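Local coordinates for BDI_3064 protein (Parabacteroides distasonis ATCC 8503, PDB 5Z06), which hydrolyses linear beta-1,2-glucooligosaccharides of four or more glucose units as an exo-acting glycoside hydrolase, releasing sophorose from the non-reducing end, at residues A198-E202 with R203-I207; M320-T323 with G324-G327; E573-G576 with G577-G580; T680-L683 with W684-M688. All blocks are in the same frame, centred on the assembly; numbering follows the deposited sequence.

Contact 1: A198-E202 with R203-I207; sequences AKAYE and RHIDI
Ala198 pairs with Ile207 at a non-hydrogen-bonded position, its CB 3.8 Å from Ile205 CG2. Lys199 and Asp206 form the hydrogen-bonded pair: Lys199 N gives to Asp206 O at 2.7 Å, and Asp206 N returns a bond to Lys199 O. At Ala200 the methyl group meets Ile205 CG1, so Ala198, Ala200, Ile205 and Ile207 form one apolar face. Tyr201 leaves the strand but still binds His204 O through its N, and its ring lies nearly parallel to the His204 imidazole (planes 3° apart), slid so that overlap is slight. His204 NE2 gives a bond of 2.8 Å to Asp206 OD2, which lies close to the imidazole plane. Glu202 sits in the turn itself; its extended chain, with CG anti to the backbone N (chi1 -175°), runs beside Arg203 and brings OE1 within 2.7 Å of Arg203 NE, a salt bridge that Arg636 shares. Outside the hairpin, the Tyr201 hydroxyl bonds Glu293, His204 ND1 the Tyr635 hydroxyl, and Asp206 is hydrogen-bonded to Thr245 and salt-bridged to Arg297. Strand 204-210 is the middle of a three-stranded antiparallel sheet, between strands 194-200 and 243-247, while the apolar face packs on strands 254-262 and 275-278.

Contact 2: M320-T323 with G324-G327; sequences MIAT and GASG
Ser326 and Ala322 make the polar core of this junction, where strand 320-322 runs straight into helix 323-338. Two hydrogen bonds from the same serine converge on Ala322 O: the backbone N at 2.9 Å and the hydroxyl OG at 2.6 Å. They arrive from opposite faces of the carbonyl plane, OG standing 37° out of it. The hydroxyl gets there because OG sits beside the backbone N of its own residue (chi1 -72°), turned back toward the end of the strand. A further backbone bond, from Gly327 N to Thr323 O at 3.0 Å, carries the helical pattern on. Apolar contact is modest: the methyl groups of Ala322, the N-cap residue, and Ala325 meet at 3.9 Å. Separately, the Ile321 CD1 methyl lies beside the hydroxyl, 4.0 Å from Ser326 OG. Beyond the two segments, Thr323 OG1 bonds the carbonyls of Ser369 and His370, and strand 371-373 pairs with strand 320-322. All the touching residues are buried, so each polar group needs a partner within the protein. Ser326 OG has two, giving its proton to Ala322 O and accepting from Ala310 N; the one hydroxyl thereby ties the first turn of the helix to both the strand's last carbonyl and a neighbouring loop.

Contact 3: E573-G576 with G577-G580; sequences ENQG and GYVG
Asn574 and Tyr578 face each other across a tight bend, and the asparagine amide engages the tyrosine backbone at both of its polar atoms. Asn574 OD1 accepts from Tyr578 N at 2.9 Å, while Asn574 ND2 gives to Tyr578 O at 2.8 Å; the amide thus spans the peptide N-H and C=O of a single residue. Neither bond is straight, with N-H...O angles of 138° and 149°. The side chain reaches this position with CG anti to its own nitrogen (chi1 -167°). Asn574 is the residue at which the chain leaves helix 556-573, with positive phi, and it opens a type I beta turn that ends at Gly577, closed by the bond from Gly577 N to Asn574 O at 2.9 Å. Gly577 follows with positive phi, which favours glycine, and the Tyr578 ring beyond it lies back over the turn. One face of that ring lies on Gly576: the CA stands 4.1 Å from the ring centroid in a CH-pi contact, over the face, and Gly576 O sits over the ring centre on that face. With only hydrogens on its CA, Gly576 lets the ring lie directly on the backbone. At the phenol end, Tyr578 OH is joined to Gln575 NE2 by a water 2.9 Å from each, lying at the ring edge and in its plane. Gln575 NE2 gives a bond to the Tyr570 hydroxyl on helix 556-573 as well, and the Tyr578 side chain also touches Asp607 and Thr655 of neighbouring loops.

Contact 4: T680-L683 with W684-M688; sequences TNLL and WNLFM
Three successive i to i+4 backbone bonds, Asn685 N to Asn681 O at 2.7 Å, Leu686 N to Leu682 O at 2.9 Å and Phe687 N to Leu683 O at 2.9 Å, wind residues 682-688 into a short alpha-helix. Asn681 stands at its N-cap and is also where the chain departs from helix 665-680, with positive phi, so this residue joins the end of one helix to the start of the next. A weak bond from Leu682 N to Thr680 OG1 lies at the start of the new helix, and that hydroxyl is also bonded to Glu676. Among the side chains, Leu682 and Leu686 lie alongside each other, pointing the same way, with Leu682 CG 4.0 Å from Leu686 CD1. Leu683 approaches Leu686 at a slant, its CD1 4.1 Å from Leu686 CD1, so that the same methyl of Leu686 touches two successive leucines. The CG of Leu686 is anti to its carbonyl carbon (chi1 -74°), which tips the chain back along the helix toward them. Leu683 is buried against Met331 and Val334 of helix 323-338, Thr404 of helix 392-408 and the preceding helix 665-680, and Leu686 extends this packing to Val334, Thr404 and Tyr408. The Trp684 indole turns to another side, meeting the His547 ring nearly at right angles. Its NE1 is hydrogen-bonded to Tyr541 O, and its backbone N to Asn677 OD1.

In the fold
Contacts 1 and 2 are buried, contact 4 is partly buried, and contact 3 lies at the surface. Contact 1 belongs to the beta part of the chain, whereas the other three begin or end helices; contacts 3 and 4 both belong to the glycoamylase-like region. Helix 323-338 links two of them: contact 2 forms its first turn, and Met331 and Val334 further along it touch Leu683 and Leu686 of contact 4; the nearest atoms of contacts 2 and 4 themselves are about 8 Å apart. The chemistry follows position. Charged and aromatic groups work inside contact 1, a doubly bonded carbonyl inside contact 2, leucine packing in contact 4, and glycines, an amide and a bridging water at contact 3.

Contact 1: A198-E202 with R203-I207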
ATOM      1  N   ALA A 198      18.459  13.423   9.667  1.00 40.21           N
ATOM      2  CA  ALA A 198      17.242  14.115   9.365  1.00 37.01           C
ATOM      3  C   ALA A 198      17.463  14.591   7.964  1.00 37.11           C
ATOM      4  O   ALA A 198      18.557  15.049   7.624  1.00 37.33           O
ATOM      5  CB  ALA A 198      17.071  15.307  10.283  1.00 34.73           C
ATOM      6  N   LYS A 199      16.442  14.477   7.141  1.00 34.97           N
ATOM      7  CA  LYS A 199      16.511  14.986   5.801  1.00 36.61           C
ATOM      8  C   LYS A 199      15.261  15.819   5.608  1.00 33.44           C
ATOM      9  O   LYS A 199      14.142  15.301   5.647  1.00 32.10           O
ATOM     10  CB  LYS A 199      16.654  13.813   4.816  1.00 38.25           C
ATOM     11  CG  LYS A 199      16.694  14.168   3.346  1.00 44.55           C
ATOM     12  CD  LYS A 199      17.650  15.280   2.938  1.00 50.25           C
ATOM     13  CE  LYS A 199      17.487  15.561   1.445  1.00 50.59           C
ATOM     14  NZ  LYS A 199      18.278  16.750   1.046  1.00 50.32           N
ATOM     15  N   ALA A 200      15.452  17.124   5.471  1.00 31.28           N
ATOM     16  CA  ALA A 200      14.333  18.028   5.303  1.00 31.96           C
ATOM     17  C   ALA A 200      13.984  18.117   3.842  1.00 29.73           C
ATOM     18  O   ALA A 200      14.817  17.944   2.966  1.00 29.57           O
ATOM     19  CB  ALA A 200      14.637  19.408   5.853  1.00 33.02           C
ATOM     20  N   TYR A 201      12.713  18.355   3.609  1.00 28.34           N
ATOM     21  CA  TYR A 201      12.195  18.709   2.311  1.00 29.64           C
ATOM     22  C   TYR A 201      11.425  20.008   2.545  1.00 29.86           C
ATOM     23  O   TYR A 201      11.872  20.820   3.361  1.00 31.69           O
ATOM     24  CB  TYR A 201      11.374  17.536   1.778  1.00 29.13           C
ATOM     25  CG  TYR A 201      12.259  16.345   1.544  1.00 28.43           C
ATOM     26  CD1 TYR A 201      12.560  15.495   2.583  1.00 28.68           C
ATOM     27  CD2 TYR A 201      12.834  16.097   0.293  1.00 28.34           C
ATOM     28  CE1 TYR A 201      13.379  14.408   2.396  1.00 28.13           C
ATOM     29  CE2 TYR A 201      13.658  15.004   0.087  1.00 27.71           C
ATOM     30  CZ  TYR A 201      13.915  14.163   1.152  1.00 28.65           C
ATOM     31  OH  TYR A 201      14.731  13.073   1.041  1.00 30.57           O
ATOM     32  N   GLU A 202      10.298  20.223   1.884  1.00 28.18           N
ATOM     33  CA  GLU A 202       9.594  21.485   2.017  1.00 28.13           C
ATOM     34  C   GLU A 202       8.631  21.521   3.188  1.00 29.10           C
ATOM     35  O   GLU A 202       8.539  22.522   3.926  1.00 28.89           O
ATOM     36  CB  GLU A 202       8.861  21.793   0.733  1.00 28.60           C
ATOM     37  CG  GLU A 202       8.196  23.163   0.761  1.00 29.96           C
ATOM     38  CD  GLU A 202       7.434  23.439  -0.479  1.00 28.76           C
ATOM     39  OE1 GLU A 202       6.203  23.494  -0.385  1.00 32.85           O
ATOM     40  OE2 GLU A 202       8.049  23.595  -1.540  1.00 28.56           O
ATOM     41  N   ARG A 203       7.884  20.444   3.336  1.00 30.04           N
ATOM     42  CA  ARG A 203       6.837  20.364   4.344  1.00 29.78           C
ATOM     43  C   ARG A 203       7.110  19.299   5.370  1.00 29.38           C
ATOM     44  O   ARG A 203       6.319  19.120   6.312  1.00 30.00           O
ATOM     45  CB  ARG A 203       5.511  20.075   3.661  1.00 31.09           C
ATOM     46  CG  ARG A 203       5.195  21.013   2.519  1.00 31.81           C
ATOM     47  CD  ARG A 203       5.079  22.428   3.010  1.00 33.79           C
ATOM     48  NE  ARG A 203       4.726  23.312   1.913  1.00 37.19           N
ATOM     49  CZ  ARG A 203       3.976  24.397   2.023  1.00 40.15           C
ATOM     50  NH1 ARG A 203       3.483  24.761   3.197  1.00 46.09           N
ATOM     51  NH2 ARG A 203       3.726  25.133   0.954  1.00 40.91           N
ATOM     52  N   HIS A 204       8.230  18.597   5.231  1.00 26.12           N
ATOM     53  CA  HIS A 204       8.483  17.513   6.135  1.00 25.61           C
ATOM     54  C   HIS A 204       9.938  17.250   6.306  1.00 24.47           C
ATOM     55  O   HIS A 204      10.740  17.676   5.488  1.00 24.60           O
ATOM     56  CB  HIS A 204       7.775  16.247   5.678  1.00 24.70           C
ATOM     57  CG  HIS A 204       8.533  15.485   4.662  1.00 24.97           C
ATOM     58  ND1 HIS A 204       8.582  15.866   3.343  1.00 24.71           N
ATOM     59  CD2 HIS A 204       9.290  14.368   4.773  1.00 23.97           C
ATOM     60  CE1 HIS A 204       9.341  15.010   2.684  1.00 26.16           C
ATOM     61  NE2 HIS A 204       9.783  14.096   3.527  1.00 24.28           N
ATOM     62  N   ILE A 205      10.234  16.550   7.398  1.00 24.03           N
ATOM     63  CA  ILE A 205      11.545  16.058   7.694  1.00 26.74           C
ATOM     64  C   ILE A 205      11.435  14.563   7.867  1.00 26.67           C
ATOM     65  O   ILE A 205      10.583  14.065   8.592  1.00 28.81           O
ATOM     66  CB  ILE A 205      12.140  16.692   8.957  1.00 26.67           C
ATOM     67  CG1 ILE A 205      12.177  18.206   8.769  1.00 26.27           C
ATOM     68  CG2 ILE A 205      13.530  16.103   9.224  1.00 27.21           C
ATOM     69  CD1 ILE A 205      12.594  18.989   9.988  1.00 28.22           C
ATOM     70  N   ASP A 206      12.309  13.860   7.176  1.00 27.79           N
ATOM     71  CA  ASP A 206      12.418  12.427   7.302  1.00 29.07           C
ATOM     72  C   ASP A 206      13.558  12.124   8.218  1.00 30.21           C
ATOM     73  O   ASP A 206      14.668  12.606   7.993  1.00 29.90           O
ATOM     74  CB  ASP A 206      12.705  11.806   5.938  1.00 29.88           C
ATOM     75  CG  ASP A 206      11.479  11.723   5.084  1.00 28.70           C
ATOM     76  OD1 ASP A 206      10.416  11.408   5.656  1.00 27.97           O
ATOM     77  OD2 ASP A 206      11.586  11.947   3.853  1.00 28.34           O
ATOM     78  N   ILE A 207      13.295  11.315   9.233  1.00 30.85           N
ATOM     79  CA  ILE A 207      14.368  10.759  10.025  1.00 33.23           C
ATOM     80  C   ILE A 207      14.413   9.266   9.797  1.00 34.87           C
ATOM     81  O   ILE A 207      13.416   8.651   9.437  1.00 37.04           O
ATOM     82  CB  ILE A 207      14.292  11.146  11.526  1.00 32.08           C
ATOM     83  CG1 ILE A 207      13.122  10.475  12.235  1.00 33.06           C
ATOM     84  CG2 ILE A 207      14.255  12.672  11.657  1.00 32.22           C
ATOM     85  CD1 ILE A 207      12.995  10.825  13.719  1.00 33.91           C
TER

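Contact 2: M320-T323 with G324-G327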
ATOM      1  N   MET A 320       6.953 -12.157   2.384  1.00 30.08           N
ATOM      2  CA  MET A 320       6.354 -12.431   1.111  1.00 29.76           C
ATOM      3  C   MET A 320       6.621 -11.298   0.161  1.00 29.34           C
ATOM      4  O   MET A 320       6.243 -10.162   0.424  1.00 32.69           O
ATOM      5  CB  MET A 320       4.854 -12.629   1.273  1.00 30.67           C
ATOM      6  CG  MET A 320       4.171 -13.106   0.034  1.00 29.13           C
ATOM      7  SD  MET A 320       2.413 -13.243   0.356  1.00 31.02           S
ATOM      8  CE  MET A 320       1.925 -11.514   0.341  1.00 30.37           C
ATOM      9  N   ILE A 321       7.248 -11.630  -0.960  1.00 30.46           N
ATOM     10  CA  ILE A 321       7.446 -10.689  -2.050  1.00 28.91           C
ATOM     11  C   ILE A 321       6.447 -10.921  -3.151  1.00 28.34           C
ATOM     12  O   ILE A 321       5.921 -12.014  -3.323  1.00 28.98           O
ATOM     13  CB  ILE A 321       8.897 -10.643  -2.562  1.00 29.16           C
ATOM     14  CG1 ILE A 321       9.364 -11.950  -3.202  1.00 29.25           C
ATOM     15  CG2 ILE A 321       9.805 -10.223  -1.433  1.00 28.78           C
ATOM     16  CD1 ILE A 321       9.245 -11.970  -4.706  1.00 31.19           C
ATOM     17  N   ALA A 322       6.114  -9.833  -3.828  1.00 27.29           N
ATOM     18  CA  ALA A 322       5.198  -9.857  -4.959  1.00 26.68           C
ATOM     19  C   ALA A 322       6.090  -9.685  -6.180  1.00 26.58           C
ATOM     20  O   ALA A 322       6.878  -8.749  -6.249  1.00 23.76           O
ATOM     21  CB  ALA A 322       4.192  -8.731  -4.861  1.00 25.94           C
ATOM     22  N   THR A 323       5.989 -10.615  -7.121  1.00 23.96           N
ATOM     23  CA  THR A 323       6.896 -10.637  -8.237  1.00 24.47           C
ATOM     24  C   THR A 323       6.634  -9.539  -9.235  1.00 25.04           C
ATOM     25  O   THR A 323       7.578  -9.006  -9.796  1.00 26.09           O
ATOM     26  CB  THR A 323       6.817 -11.990  -8.939  1.00 25.16           C
ATOM     27  OG1 THR A 323       5.451 -12.273  -9.195  1.00 23.83           O
ATOM     28  CG2 THR A 323       7.405 -13.047  -8.031  1.00 23.47           C
ATOM     29  N   GLY A 324       5.370  -9.192  -9.478  1.00 23.50           N
ATOM     30  CA  GLY A 324       5.074  -8.054 -10.368  1.00 24.29           C
ATOM     31  C   GLY A 324       5.546  -6.714  -9.828  1.00 23.65           C
ATOM     32  O   GLY A 324       6.222  -5.954 -10.527  1.00 23.12           O
ATOM     33  N   ALA A 325       5.197  -6.436  -8.575  1.00 23.21           N
ATOM     34  CA  ALA A 325       5.678  -5.263  -7.881  1.00 21.65           C
ATOM     35  C   ALA A 325       7.193  -5.235  -7.836  1.00 22.24           C
ATOM     36  O   ALA A 325       7.819  -4.175  -7.833  1.00 22.27           O
ATOM     37  CB  ALA A 325       5.130  -5.272  -6.471  1.00 22.55           C
ATOM     38  N   SER A 326       7.787  -6.415  -7.766  1.00 23.41           N
ATOM     39  CA  SER A 326       9.226  -6.537  -7.739  1.00 23.62           C
ATOM     40  C   SER A 326       9.847  -6.119  -9.033  1.00 23.77           C
ATOM     41  O   SER A 326      10.892  -5.473  -9.043  1.00 26.55           O
ATOM     42  CB  SER A 326       9.643  -7.961  -7.371  1.00 23.84           C
ATOM     43  OG  SER A 326       9.371  -8.190  -6.012  1.00 23.05           O
ATOM     44  N   GLY A 327       9.203  -6.469 -10.128  1.00 25.07           N
ATOM     45  CA  GLY A 327       9.612  -5.981 -11.440  1.00 25.12           C
ATOM     46  C   GLY A 327       9.527  -4.464 -11.506  1.00 25.17           C
ATOM     47  O   GLY A 327      10.448  -3.799 -12.012  1.00 24.30           O
TER

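Contact 3: E573-G576 with G577-G580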
ATOM      1  N   GLU A 573     -14.895  16.864 -12.967  1.00 27.90           N
ATOM      2  CA  GLU A 573     -16.340  16.860 -13.024  1.00 29.21           C
ATOM      3  C   GLU A 573     -16.930  16.410 -11.699  1.00 28.18           C
ATOM      4  O   GLU A 573     -17.850  17.047 -11.205  1.00 30.50           O
ATOM      5  CB  GLU A 573     -16.824  16.005 -14.177  1.00 28.94           C
ATOM      6  CG  GLU A 573     -18.340  15.996 -14.330  1.00 31.04           C
ATOM      7  CD  GLU A 573     -18.754  15.597 -15.722  1.00 31.45           C
ATOM      8  OE1 GLU A 573     -18.198  16.159 -16.685  1.00 34.82           O
ATOM      9  OE2 GLU A 573     -19.599  14.702 -15.848  1.00 32.15           O
ATOM     10  N   ASN A 574     -16.397  15.322 -11.135  1.00 28.71           N
ATOM     11  CA  ASN A 574     -16.756  14.853  -9.785  1.00 26.89           C
ATOM     12  C   ASN A 574     -18.252  14.646  -9.602  1.00 28.06           C
ATOM     13  O   ASN A 574     -18.857  15.177  -8.664  1.00 27.67           O
ATOM     14  CB  ASN A 574     -16.246  15.821  -8.715  1.00 25.97           C
ATOM     15  CG  ASN A 574     -16.314  15.239  -7.320  1.00 25.53           C
ATOM     16  OD1 ASN A 574     -16.467  14.008  -7.122  1.00 24.03           O
ATOM     17  ND2 ASN A 574     -16.170  16.111  -6.342  1.00 23.85           N
ATOM     18  N   GLN A 575     -18.827  13.838 -10.486  1.00 28.29           N
ATOM     19  CA  GLN A 575     -20.235  13.481 -10.418  1.00 28.77           C
ATOM     20  C   GLN A 575     -20.642  13.030  -9.011  1.00 30.15           C
ATOM     21  O   GLN A 575     -21.733  13.320  -8.556  1.00 30.96           O
ATOM     22  CB  GLN A 575     -20.542  12.381 -11.453  1.00 29.76           C
ATOM     23  CG  GLN A 575     -19.830  11.042 -11.218  1.00 30.42           C
ATOM     24  CD  GLN A 575     -20.499  10.171 -10.173  1.00 31.90           C
ATOM     25  OE1 GLN A 575     -21.688  10.312  -9.915  1.00 31.33           O
ATOM     26  NE2 GLN A 575     -19.724   9.279  -9.541  1.00 32.57           N
ATOM     27  N   GLY A 576     -19.761  12.293  -8.335  1.00 30.27           N
ATOM     28  CA  GLY A 576     -20.051  11.754  -7.018  1.00 30.16           C
ATOM     29  C   GLY A 576     -20.043  12.756  -5.870  1.00 29.29           C
ATOM     30  O   GLY A 576     -20.386  12.394  -4.766  1.00 30.32           O
ATOM     31  N   GLY A 577     -19.635  13.996  -6.126  1.00 28.67           N
ATOM     32  CA  GLY A 577     -19.453  15.001  -5.084  1.00 27.11           C
ATOM     33  C   GLY A 577     -18.420  14.591  -4.047  1.00 26.76           C
ATOM     34  O   GLY A 577     -18.490  15.042  -2.936  1.00 28.09           O
ATOM     35  N   TYR A 578     -17.458  13.738  -4.393  1.00 25.89           N
ATOM     36  CA  TYR A 578     -16.504  13.268  -3.410  1.00 26.34           C
ATOM     37  C   TYR A 578     -15.593  14.387  -3.023  1.00 25.79           C
ATOM     38  O   TYR A 578     -15.217  15.195  -3.855  1.00 28.17           O
ATOM     39  CB  TYR A 578     -15.742  12.039  -3.887  1.00 26.94           C
ATOM     40  CG  TYR A 578     -16.719  10.900  -4.121  1.00 26.32           C
ATOM     41  CD1 TYR A 578     -17.552  10.445  -3.083  1.00 26.76           C
ATOM     42  CD2 TYR A 578     -16.843  10.304  -5.366  1.00 24.96           C
ATOM     43  CE1 TYR A 578     -18.487   9.434  -3.292  1.00 26.37           C
ATOM     44  CE2 TYR A 578     -17.774   9.296  -5.576  1.00 25.62           C
ATOM     45  CZ  TYR A 578     -18.589   8.878  -4.537  1.00 25.83           C
ATOM     46  OH  TYR A 578     -19.515   7.903  -4.745  1.00 29.58           O
ATOM     47  N   VAL A 579     -15.280  14.455  -1.742  1.00 26.23           N
ATOM     48  CA  VAL A 579     -14.516  15.565  -1.216  1.00 26.28           C
ATOM     49  C   VAL A 579     -13.100  15.552  -1.794  1.00 25.82           C
ATOM     50  O   VAL A 579     -12.469  14.502  -1.854  1.00 25.85           O
ATOM     51  CB  VAL A 579     -14.452  15.520   0.308  1.00 26.66           C
ATOM     52  CG1 VAL A 579     -13.536  16.633   0.865  1.00 27.48           C
ATOM     53  CG2 VAL A 579     -15.865  15.670   0.866  1.00 28.45           C
ATOM     54  N   GLY A 580     -12.624  16.732  -2.188  1.00 25.11           N
ATOM     55  CA  GLY A 580     -11.257  16.931  -2.645  1.00 24.51           C
ATOM     56  C   GLY A 580     -10.928  16.569  -4.093  1.00 23.30           C
ATOM     57  O   GLY A 580      -9.833  16.885  -4.554  1.00 22.54           O
TER
HETATM   58  O   HOH W   1     -19.736   7.212  -7.535  1.00 27.18           O

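Contact 4: T680-L683 with W684-M688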
ATOM      1  N   THR A 680      13.390  11.564 -18.248  1.00 29.81           N
ATOM      2  CA  THR A 680      14.515  11.155 -19.077  1.00 28.78           C
ATOM      3  C   THR A 680      14.221  10.043 -20.070  1.00 27.85           C
ATOM      4  O   THR A 680      15.098   9.702 -20.843  1.00 27.29           O
ATOM      5  CB  THR A 680      15.649  10.645 -18.182  1.00 29.81           C
ATOM      6  OG1 THR A 680      15.165   9.548 -17.390  1.00 28.08           O
ATOM      7  CG2 THR A 680      16.204  11.793 -17.278  1.00 30.38           C
ATOM      8  N   ASN A 681      13.019   9.473 -20.057  1.00 28.07           N
ATOM      9  CA  ASN A 681      12.732   8.252 -20.817  1.00 30.65           C
ATOM     10  C   ASN A 681      13.611   7.050 -20.414  1.00 30.45           C
ATOM     11  O   ASN A 681      13.727   6.103 -21.196  1.00 31.05           O
ATOM     12  CB  ASN A 681      12.885   8.467 -22.345  1.00 29.96           C
ATOM     13  CG  ASN A 681      11.888   9.462 -22.921  1.00 31.31           C
ATOM     14  OD1 ASN A 681      10.777   9.636 -22.422  1.00 31.66           O
ATOM     15  ND2 ASN A 681      12.278  10.084 -24.004  1.00 31.11           N
ATOM     16  N   LEU A 682      14.183   7.061 -19.210  1.00 29.13           N
ATOM     17  CA  LEU A 682      15.240   6.113 -18.856  1.00 30.32           C
ATOM     18  C   LEU A 682      14.823   4.647 -19.008  1.00 30.40           C
ATOM     19  O   LEU A 682      15.458   3.889 -19.740  1.00 27.90           O
ATOM     20  CB  LEU A 682      15.702   6.331 -17.427  1.00 30.71           C
ATOM     21  CG  LEU A 682      16.743   5.346 -16.924  1.00 31.87           C
ATOM     22  CD1 LEU A 682      18.069   5.548 -17.662  1.00 33.88           C
ATOM     23  CD2 LEU A 682      16.904   5.515 -15.425  1.00 31.70           C
ATOM     24  N   LEU A 683      13.765   4.264 -18.299  1.00 27.94           N
ATOM     25  CA  LEU A 683      13.357   2.864 -18.251  1.00 28.42           C
ATOM     26  C   LEU A 683      12.834   2.428 -19.601  1.00 28.62           C
ATOM     27  O   LEU A 683      13.115   1.341 -20.062  1.00 30.66           O
ATOM     28  CB  LEU A 683      12.292   2.627 -17.180  1.00 27.79           C
ATOM     29  CG  LEU A 683      12.720   2.789 -15.724  1.00 28.11           C
ATOM     30  CD1 LEU A 683      14.131   2.268 -15.475  1.00 28.58           C
ATOM     31  CD2 LEU A 683      12.601   4.223 -15.270  1.00 27.78           C
ATOM     32  N   TRP A 684      12.065   3.295 -20.232  1.00 29.70           N
ATOM     33  CA  TRP A 684      11.639   3.071 -21.588  1.00 29.57           C
ATOM     34  C   TRP A 684      12.806   2.819 -22.523  1.00 30.37           C
ATOM     35  O   TRP A 684      12.804   1.809 -23.231  1.00 29.00           O
ATOM     36  CB  TRP A 684      10.866   4.260 -22.089  1.00 29.92           C
ATOM     37  CG  TRP A 684       9.507   4.365 -21.607  1.00 28.95           C
ATOM     38  CD1 TRP A 684       8.722   3.381 -21.130  1.00 28.52           C
ATOM     39  CD2 TRP A 684       8.708   5.538 -21.647  1.00 30.47           C
ATOM     40  NE1 TRP A 684       7.487   3.858 -20.850  1.00 28.52           N
ATOM     41  CE2 TRP A 684       7.435   5.183 -21.170  1.00 29.64           C
ATOM     42  CE3 TRP A 684       8.937   6.854 -22.069  1.00 29.94           C
ATOM     43  CZ2 TRP A 684       6.393   6.102 -21.057  1.00 29.30           C
ATOM     44  CZ3 TRP A 684       7.912   7.771 -21.953  1.00 30.14           C
ATOM     45  CH2 TRP A 684       6.641   7.386 -21.466  1.00 29.07           C
ATOM     46  N   ASN A 685      13.799   3.717 -22.508  1.00 29.32           N
ATOM     47  CA  ASN A 685      14.947   3.581 -23.404  1.00 29.91           C
ATOM     48  C   ASN A 685      15.688   2.284 -23.116  1.00 30.06           C
ATOM     49  O   ASN A 685      16.068   1.577 -24.051  1.00 31.48           O
ATOM     50  CB  ASN A 685      15.864   4.800 -23.341  1.00 29.06           C
ATOM     51  CG  ASN A 685      15.197   6.039 -23.905  1.00 27.74           C
ATOM     52  OD1 ASN A 685      14.156   5.948 -24.570  1.00 27.89           O
ATOM     53  ND2 ASN A 685      15.767   7.198 -23.630  1.00 25.75           N
ATOM     54  N   LEU A 686      15.798   1.928 -21.839  1.00 27.76           N
ATOM     55  CA  LEU A 686      16.466   0.691 -21.477  1.00 28.50           C
ATOM     56  C   LEU A 686      15.717  -0.510 -22.047  1.00 28.15           C
ATOM     57  O   LEU A 686      16.246  -1.260 -22.872  1.00 25.39           O
ATOM     58  CB  LEU A 686      16.585   0.578 -19.965  1.00 29.00           C
ATOM     59  CG  LEU A 686      17.633   1.494 -19.342  1.00 29.08           C
ATOM     60  CD1 LEU A 686      17.407   1.522 -17.842  1.00 29.92           C
ATOM     61  CD2 LEU A 686      19.051   1.057 -19.686  1.00 28.91           C
ATOM     62  N   PHE A 687      14.459  -0.630 -21.652  1.00 27.09           N
ATOM     63  CA  PHE A 687      13.642  -1.742 -22.082  1.00 26.26           C
ATOM     64  C   PHE A 687      13.579  -1.855 -23.592  1.00 25.57           C
ATOM     65  O   PHE A 687      13.724  -2.937 -24.125  1.00 23.47           O
ATOM     66  CB  PHE A 687      12.243  -1.596 -21.559  1.00 26.26           C
ATOM     67  CG  PHE A 687      11.370  -2.788 -21.857  1.00 27.19           C
ATOM     68  CD1 PHE A 687      11.552  -3.983 -21.179  1.00 25.51           C
ATOM     69  CD2 PHE A 687      10.405  -2.723 -22.838  1.00 27.73           C
ATOM     70  CE1 PHE A 687      10.763  -5.081 -21.451  1.00 26.53           C
ATOM     71  CE2 PHE A 687       9.603  -3.824 -23.123  1.00 28.32           C
ATOM     72  CZ  PHE A 687       9.786  -5.007 -22.420  1.00 27.82           C
ATOM     73  N   MET A 688      13.337  -0.729 -24.263  1.00 25.68           N
ATOM     74  CA  MET A 688      13.153  -0.701 -25.698  1.00 27.86           C
ATOM     75  C   MET A 688      14.422  -0.986 -26.500  1.00 29.33           C
ATOM     76  O   MET A 688      14.321  -1.283 -27.668  1.00 30.11           O
ATOM     77  CB  MET A 688      12.541   0.636 -26.141  1.00 28.28           C
ATOM     78  CG  MET A 688      11.120   0.878 -25.626  1.00 28.73           C
ATOM     79  SD  MET A 688       9.914  -0.383 -26.070  1.00 30.62           S
ATOM     80  CE  MET A 688       9.939  -0.209 -27.853  1.00 29.27           C
TER